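Local coordinates for protein Exo-1,3/1,4-beta-glucanase (PDB 3USZ) that hydrolyses beta-1,3 and beta-1,4 glucosidic linkages as an exo-glucanase, probably with beta-glucosidase activity, at residues Ala214-Gly219 against Ser257-Phe262; Asn296-Val301 against Asp318-Pro323. All blocks are in the same frame, centred on the assembly; numbering follows the deposited sequence.

In the fold
Following the chain from its N terminus, interaction 1 comes first: it sets strand 211-217 beside strand 257-260 and closes a connection of 37 residues that includes helices 236-243 and 245-252. Interaction 2 opens after this has closed. It joins the turn that follows strand 290-292 to strand 320-321, closing a shorter loop that holds helix 310-315. The two contacts are thus in series, neither nested nor crossed, with centres about 13 Å apart. They nevertheless touch: Phe-262 packs on Ala-297, and the methyl ends of Met-259 and Met-321 meet. Together they tie successive beta-alpha units of the N-terminal family 3 barrel to one another.

Interaction 1. Residues Ala214-Gly219 against Ser257-Phe262; sequences AKHFVG and SVMASF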
loop_
_atom_site.group_PDB
_atom_site.type_symbol
_atom_site.label_atom_id
_atom_site.label_comp_id
_atom_site.label_asym_id
_atom_site.label_seq_id
_atom_site.Cartn_x
_atom_site.Cartn_y
_atom_site.Cartn_z
ATOM N N ALA A 214 9.297 5.059 3.004
ATOM C CA ALA A 214 8.027 5.762 3.153
ATOM C C ALA A 214 7.712 6.507 1.859
ATOM O O ALA A 214 8.565 7.227 1.336
ATOM C CB ALA A 214 8.068 6.731 4.334
ATOM N N LYS A 215 6.496 6.321 1.344
ATOM C CA LYS A 215 6.089 6.957 0.090
ATOM C C LYS A 215 4.734 7.687 0.204
ATOM O O LYS A 215 3.947 7.386 1.100
ATOM C CB LYS A 215 6.077 5.914 -1.029
ATOM C CG LYS A 215 5.282 4.672 -0.746
ATOM C CD LYS A 215 5.838 3.502 -1.538
ATOM C CE LYS A 215 4.754 2.506 -1.910
ATOM N NZ LYS A 215 4.066 1.894 -0.739
ATOM N N HIS A 216 4.466 8.685 -0.643
ATOM C CA HIS A 216 5.422 9.298 -1.563
ATOM C C HIS A 216 5.590 10.751 -1.145
ATOM O O HIS A 216 4.642 11.380 -0.692
ATOM C CB HIS A 216 4.889 9.247 -2.992
ATOM C CG HIS A 216 4.619 7.860 -3.478
ATOM N ND1 HIS A 216 3.424 7.211 -3.248
ATOM C CD2 HIS A 216 5.399 6.987 -4.160
ATOM C CE1 HIS A 216 3.472 6.006 -3.789
ATOM N NE2 HIS A 216 4.659 5.845 -4.345
ATOM N N PHE A 217 6.795 11.287 -1.286
ATOM C CA PHE A 217 7.036 12.668 -0.875
ATOM C C PHE A 217 6.943 13.562 -2.113
ATOM O O PHE A 217 7.800 13.455 -2.994
ATOM C CB PHE A 217 8.428 12.778 -0.239
ATOM C CG PHE A 217 8.667 14.071 0.494
ATOM C CD1 PHE A 217 8.335 14.191 1.836
ATOM C CD2 PHE A 217 9.217 15.159 -0.157
ATOM C CE1 PHE A 217 8.541 15.380 2.513
ATOM C CE2 PHE A 217 9.434 16.359 0.513
ATOM C CZ PHE A 217 9.094 16.472 1.848
ATOM N N VAL A 218 5.943 14.447 -2.213
ATOM C CA VAL A 218 4.933 14.740 -1.192
ATOM C C VAL A 218 3.684 15.352 -1.887
ATOM O O VAL A 218 3.789 15.912 -2.981
ATOM C CB VAL A 218 5.488 15.727 -0.113
ATOM C CG1 VAL A 218 5.919 17.050 -0.748
ATOM C CG2 VAL A 218 4.475 15.972 1.009
ATOM N N GLY A 219 2.511 15.225 -1.268
ATOM C CA GLY A 219 1.305 15.870 -1.763
ATOM C C GLY A 219 0.520 15.148 -2.852
ATOM O O GLY A 219 -0.367 15.741 -3.463
ATOM N N SER A 257 14.595 5.042 3.796
ATOM C CA SER A 257 14.408 5.573 2.460
ATOM C C SER A 257 13.087 6.344 2.331
ATOM O O SER A 257 12.112 6.059 3.022
ATOM C CB SER A 257 14.455 4.431 1.442
ATOM O OG SER A 257 14.156 4.894 0.136
ATOM N N VAL A 258 13.075 7.320 1.430
ATOM C CA VAL A 258 11.880 8.067 1.088
ATOM C C VAL A 258 11.724 8.040 -0.438
ATOM O O VAL A 258 12.695 8.258 -1.165
ATOM C CB VAL A 258 11.979 9.529 1.603
ATOM C CG1 VAL A 258 10.877 10.407 1.010
ATOM C CG2 VAL A 258 11.935 9.560 3.136
ATOM N N MET A 259 10.517 7.757 -0.929
ATOM C CA MET A 259 10.290 7.758 -2.376
ATOM C C MET A 259 9.645 9.070 -2.812
ATOM O O MET A 259 8.681 9.524 -2.199
ATOM C CB MET A 259 9.443 6.554 -2.829
ATOM C CG MET A 259 9.332 6.396 -4.361
ATOM S SD MET A 259 8.310 4.990 -4.925
ATOM C CE MET A 259 9.368 3.622 -4.469
ATOM N N ALA A 260 10.188 9.684 -3.861
ATOM C CA ALA A 260 9.662 10.957 -4.356
ATOM C C ALA A 260 8.341 10.729 -5.088
ATOM O O ALA A 260 8.062 9.603 -5.508
ATOM C CB ALA A 260 10.680 11.634 -5.268
ATOM N N SER A 261 7.529 11.778 -5.237
ATOM C CA SER A 261 6.186 11.614 -5.816
ATOM C C SER A 261 6.040 12.011 -7.295
ATOM O O SER A 261 6.758 12.868 -7.798
ATOM C CB SER A 261 5.133 12.346 -4.976
ATOM O OG SER A 261 5.353 13.757 -4.984
ATOM N N PHE A 262 5.088 11.370 -7.970
ATOM C CA PHE A 262 4.762 11.617 -9.371
ATOM C C PHE A 262 4.111 12.975 -9.638
ATOM O O PHE A 262 4.235 13.504 -10.743
ATOM C CB PHE A 262 3.767 10.563 -9.861
ATOM C CG PHE A 262 4.392 9.269 -10.302
ATOM C CD1 PHE A 262 5.418 9.254 -11.236
ATOM C CD2 PHE A 262 3.925 8.063 -9.802
ATOM C CE1 PHE A 262 5.971 8.068 -11.654
ATOM C CE2 PHE A 262 4.491 6.859 -10.212
ATOM C CZ PHE A 262 5.513 6.863 -11.139
#
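The imidazole of His-216 has Met-259 at its edge and the CB of its own neighbour Lys-215 over one face, 3.3 Å above the ring plane. The sulfur comes alongside rather than over the ring: SD of Met-259 lies 3.6 Å from CD2 of His-216, and the line from the ring centre to the sulfur stands 76° off the ring normal. An extended start to the methionine, CG anti to the backbone N (chi1 -172°), carries the sulfur out beside the histidine; the slim, polarisable thioether suits this lateral place. Phe-217 starts out on the face of the sheet that also carries Ala-214, Val-258 and Ala-260. Val-218 CB covers one face of its ring, Tyr-247 meets it edge-to-face, and Leu-277, Val-280 and Leu-281 of helix 274-284 also pack on it. CB of Phe-217 rests 3.6 Å from CG1 of Val-258.

The backbones of the two strands run parallel. Met-259 N donates to Ala-214 O over 3.0 Å, and this oxygen also takes the hydroxyl of Tyr-247. Phe-217 N reaches Met-259 O at 2.7 Å, a nearly straight bond (168° at the hydrogen). Between those bonds strand 214-217 spends one residue more than its partner, and the peptide before His-216 is cis; a second cis peptide precedes Val-218. Ser-261 closes the end: its CB packs 3.7 Å from CB of His-216, while OG bonds to Asn-263, satisfying a buried hydroxyl in a small residue. The contact joins neighbouring parallel strands of an (alpha/beta)8 barrel near their C-terminal ends, the end at which the active site of such barrels lies.

Interaction 2. Residues Asn296-Val301 against Asp318-Pro323; sequences NAHKFV and DVIMVP. With K (potassium ion), chain D.
The carbonyl oxygen of Met-321 is gripped twice: Asn-296 N donates to Met-321 O at 3.2 Å, nearly in line with the carbonyl, and water 1 gives it a longer bond. The same water lies in the ring plane of His-298, 2.8 Å from ND1, and so bridges the imidazole to strand 320-321. The other ring nitrogen, NE2, bonds to Leu-306 O. Two polar partners thus fix the rotation of a buried ring, a task for which histidine, with two ring nitrogens able to take polar partners, is well fitted.

The rest is van der Waals packing. His-298 CE1 comes 3.5 Å from Val-322 CG1, and ND1 lies 4.0 Å from Ile-320 CG2; both aliphatic side chains run at about a right angle to the histidine. Its CG is placed between the backbone N and the carbonyl carbon (chi1 61°), which brings the ring across to them. Phe-329 meets this ring edge-to-face. Asn-296, at left-handed backbone angles that asparagine tolerates well, lays its amide against Pro-323, with OD1 3.4 Å from CD of the proline. Replacing Asn-296 by an alanine here would probably leave the CD and CG flank of Pro-323 without its amide neighbour and make the left-handed turn harder to hold.

Asn-296 O also accepts from Lys-299 N, starting a short 3-10 turn. Beyond it Lys-299 O and Val-301 O each bind the potassium ion at 2.9 Å, with Cys-304 O and water 2. This is a metal-bound beta-to-alpha loop of the family 3 barrel, folded back against the following strand.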
loop_
_atom_site.group_PDB
_atom_site.type_symbol
_atom_site.label_atom_id
_atom_site.label_comp_id
_atom_site.label_asym_id
_atom_site.label_seq_id
_atom_site.Cartn_x
_atom_site.Cartn_y
_atom_site.Cartn_z
ATOM N N ASN A 296 10.372 5.250 -13.525
ATOM C CA ASN A 296 10.627 6.182 -14.636
ATOM C C ASN A 296 10.080 7.588 -14.401
ATOM O O ASN A 296 9.783 8.303 -15.357
ATOM C CB ASN A 296 10.067 5.658 -15.964
ATOM C CG ASN A 296 10.865 4.494 -16.510
ATOM O OD1 ASN A 296 12.076 4.437 -16.338
ATOM N ND2 ASN A 296 10.189 3.558 -17.170
ATOM N N ALA A 297 9.928 7.975 -13.140
ATOM C CA ALA A 297 9.409 9.301 -12.816
ATOM C C ALA A 297 10.327 10.413 -13.334
ATOM O O ALA A 297 9.878 11.526 -13.580
ATOM C CB ALA A 297 9.203 9.444 -11.312
ATOM N N HIS A 298 11.606 10.099 -13.506
ATOM C CA HIS A 298 12.578 11.097 -13.947
ATOM C C HIS A 298 12.265 11.620 -15.347
ATOM O O HIS A 298 12.587 12.758 -15.674
ATOM C CB HIS A 298 14.004 10.532 -13.897
ATOM C CG HIS A 298 14.222 9.342 -14.787
ATOM N ND1 HIS A 298 13.866 8.059 -14.420
ATOM C CD2 HIS A 298 14.774 9.241 -16.021
ATOM C CE1 HIS A 298 14.183 7.221 -15.393
ATOM N NE2 HIS A 298 14.736 7.912 -16.377
ATOM N N LYS A 299 11.613 10.795 -16.161
ATOM C CA LYS A 299 11.377 11.136 -17.560
ATOM C C LYS A 299 10.457 12.348 -17.732
ATOM O O LYS A 299 10.497 13.013 -18.768
ATOM C CB LYS A 299 10.848 9.921 -18.336
ATOM C CG LYS A 299 9.456 10.098 -18.925
ATOM C CD LYS A 299 8.993 8.843 -19.659
ATOM C CE LYS A 299 7.905 9.173 -20.673
ATOM N NZ LYS A 299 7.316 7.943 -21.276
ATOM N N PHE A 300 9.657 12.647 -16.706
ATOM C CA PHE A 300 8.680 13.739 -16.773
ATOM C C PHE A 300 9.224 15.087 -16.291
ATOM O O PHE A 300 8.544 16.108 -16.384
ATOM C CB PHE A 300 7.396 13.371 -16.011
ATOM C CG PHE A 300 6.758 12.105 -16.503
ATOM C CD1 PHE A 300 5.907 12.123 -17.599
ATOM C CD2 PHE A 300 7.036 10.894 -15.897
ATOM C CE1 PHE A 300 5.336 10.956 -18.068
ATOM C CE2 PHE A 300 6.462 9.725 -16.360
ATOM C CZ PHE A 300 5.619 9.757 -17.447
ATOM N N VAL A 301 10.450 15.088 -15.785
ATOM C CA VAL A 301 11.081 16.322 -15.336
ATOM C C VAL A 301 11.571 17.106 -16.555
ATOM O O VAL A 301 12.072 16.511 -17.510
ATOM C CB VAL A 301 12.235 16.025 -14.355
ATOM C CG1 VAL A 301 13.023 17.292 -14.013
ATOM C CG2 VAL A 301 11.681 15.381 -13.091
ATOM N N ASP A 318 18.669 10.207 -4.737
ATOM C CA ASP A 318 19.910 9.468 -4.504
ATOM C C ASP A 318 20.002 8.138 -5.265
ATOM O O ASP A 318 21.102 7.708 -5.655
ATOM C CB ASP A 318 20.066 9.215 -3.013
ATOM C CG ASP A 318 20.035 10.498 -2.215
ATOM O OD1 ASP A 318 20.728 11.448 -2.634
ATOM O OD2 ASP A 318 19.300 10.571 -1.200
ATOM N N VAL A 319 18.855 7.484 -5.449
ATOM C CA VAL A 319 18.772 6.247 -6.234
ATOM C C VAL A 319 17.686 6.395 -7.293
ATOM O O VAL A 319 16.548 6.752 -6.981
ATOM C CB VAL A 319 18.478 5.003 -5.360
ATOM C CG1 VAL A 319 18.248 3.756 -6.240
ATOM C CG2 VAL A 319 19.606 4.770 -4.367
ATOM N N ILE A 320 18.049 6.133 -8.546
ATOM C CA ILE A 320 17.130 6.308 -9.666
ATOM C C ILE A 320 16.476 4.980 -10.095
ATOM O O ILE A 320 17.164 4.032 -10.468
ATOM C CB ILE A 320 17.856 6.922 -10.874
ATOM C CG1 ILE A 320 18.449 8.288 -10.502
ATOM C CG2 ILE A 320 16.907 7.046 -12.057
ATOM C CD1 ILE A 320 17.424 9.429 -10.548
ATOM N N MET A 321 15.152 4.922 -10.038
ATOM C CA MET A 321 14.418 3.737 -10.489
ATOM C C MET A 321 14.260 3.819 -12.007
ATOM O O MET A 321 13.322 4.453 -12.496
ATOM C CB MET A 321 13.041 3.668 -9.800
ATOM C CG MET A 321 12.282 2.337 -9.970
ATOM S SD MET A 321 10.682 2.266 -9.109
ATOM C CE MET A 321 11.165 2.305 -7.385
ATOM N N VAL A 322 15.198 3.216 -12.741
ATOM C CA VAL A 322 15.155 3.168 -14.205
ATOM C C VAL A 322 15.073 1.711 -14.602
ATOM O O VAL A 322 16.095 1.130 -14.961
ATOM C CB VAL A 322 16.480 3.584 -14.893
ATOM C CG1 VAL A 322 16.225 4.481 -16.101
ATOM C CG2 VAL A 322 17.520 4.117 -13.916
ATOM N N PRO A 323 13.875 1.119 -14.550
ATOM C CA PRO A 323 13.737 -0.333 -14.739
ATOM C C PRO A 323 14.359 -0.890 -16.030
ATOM O O PRO A 323 14.987 -1.958 -16.004
ATOM C CB PRO A 323 12.208 -0.543 -14.740
ATOM C CG PRO A 323 11.600 0.816 -14.839
ATOM C CD PRO A 323 12.589 1.761 -14.233
HETATM K K K D . 10.839 15.586 -19.974
HETATM O O HOH W 1 12.901 7.633 -11.836
HETATM O O HOH W 2 11.550 18.310 -21.430
#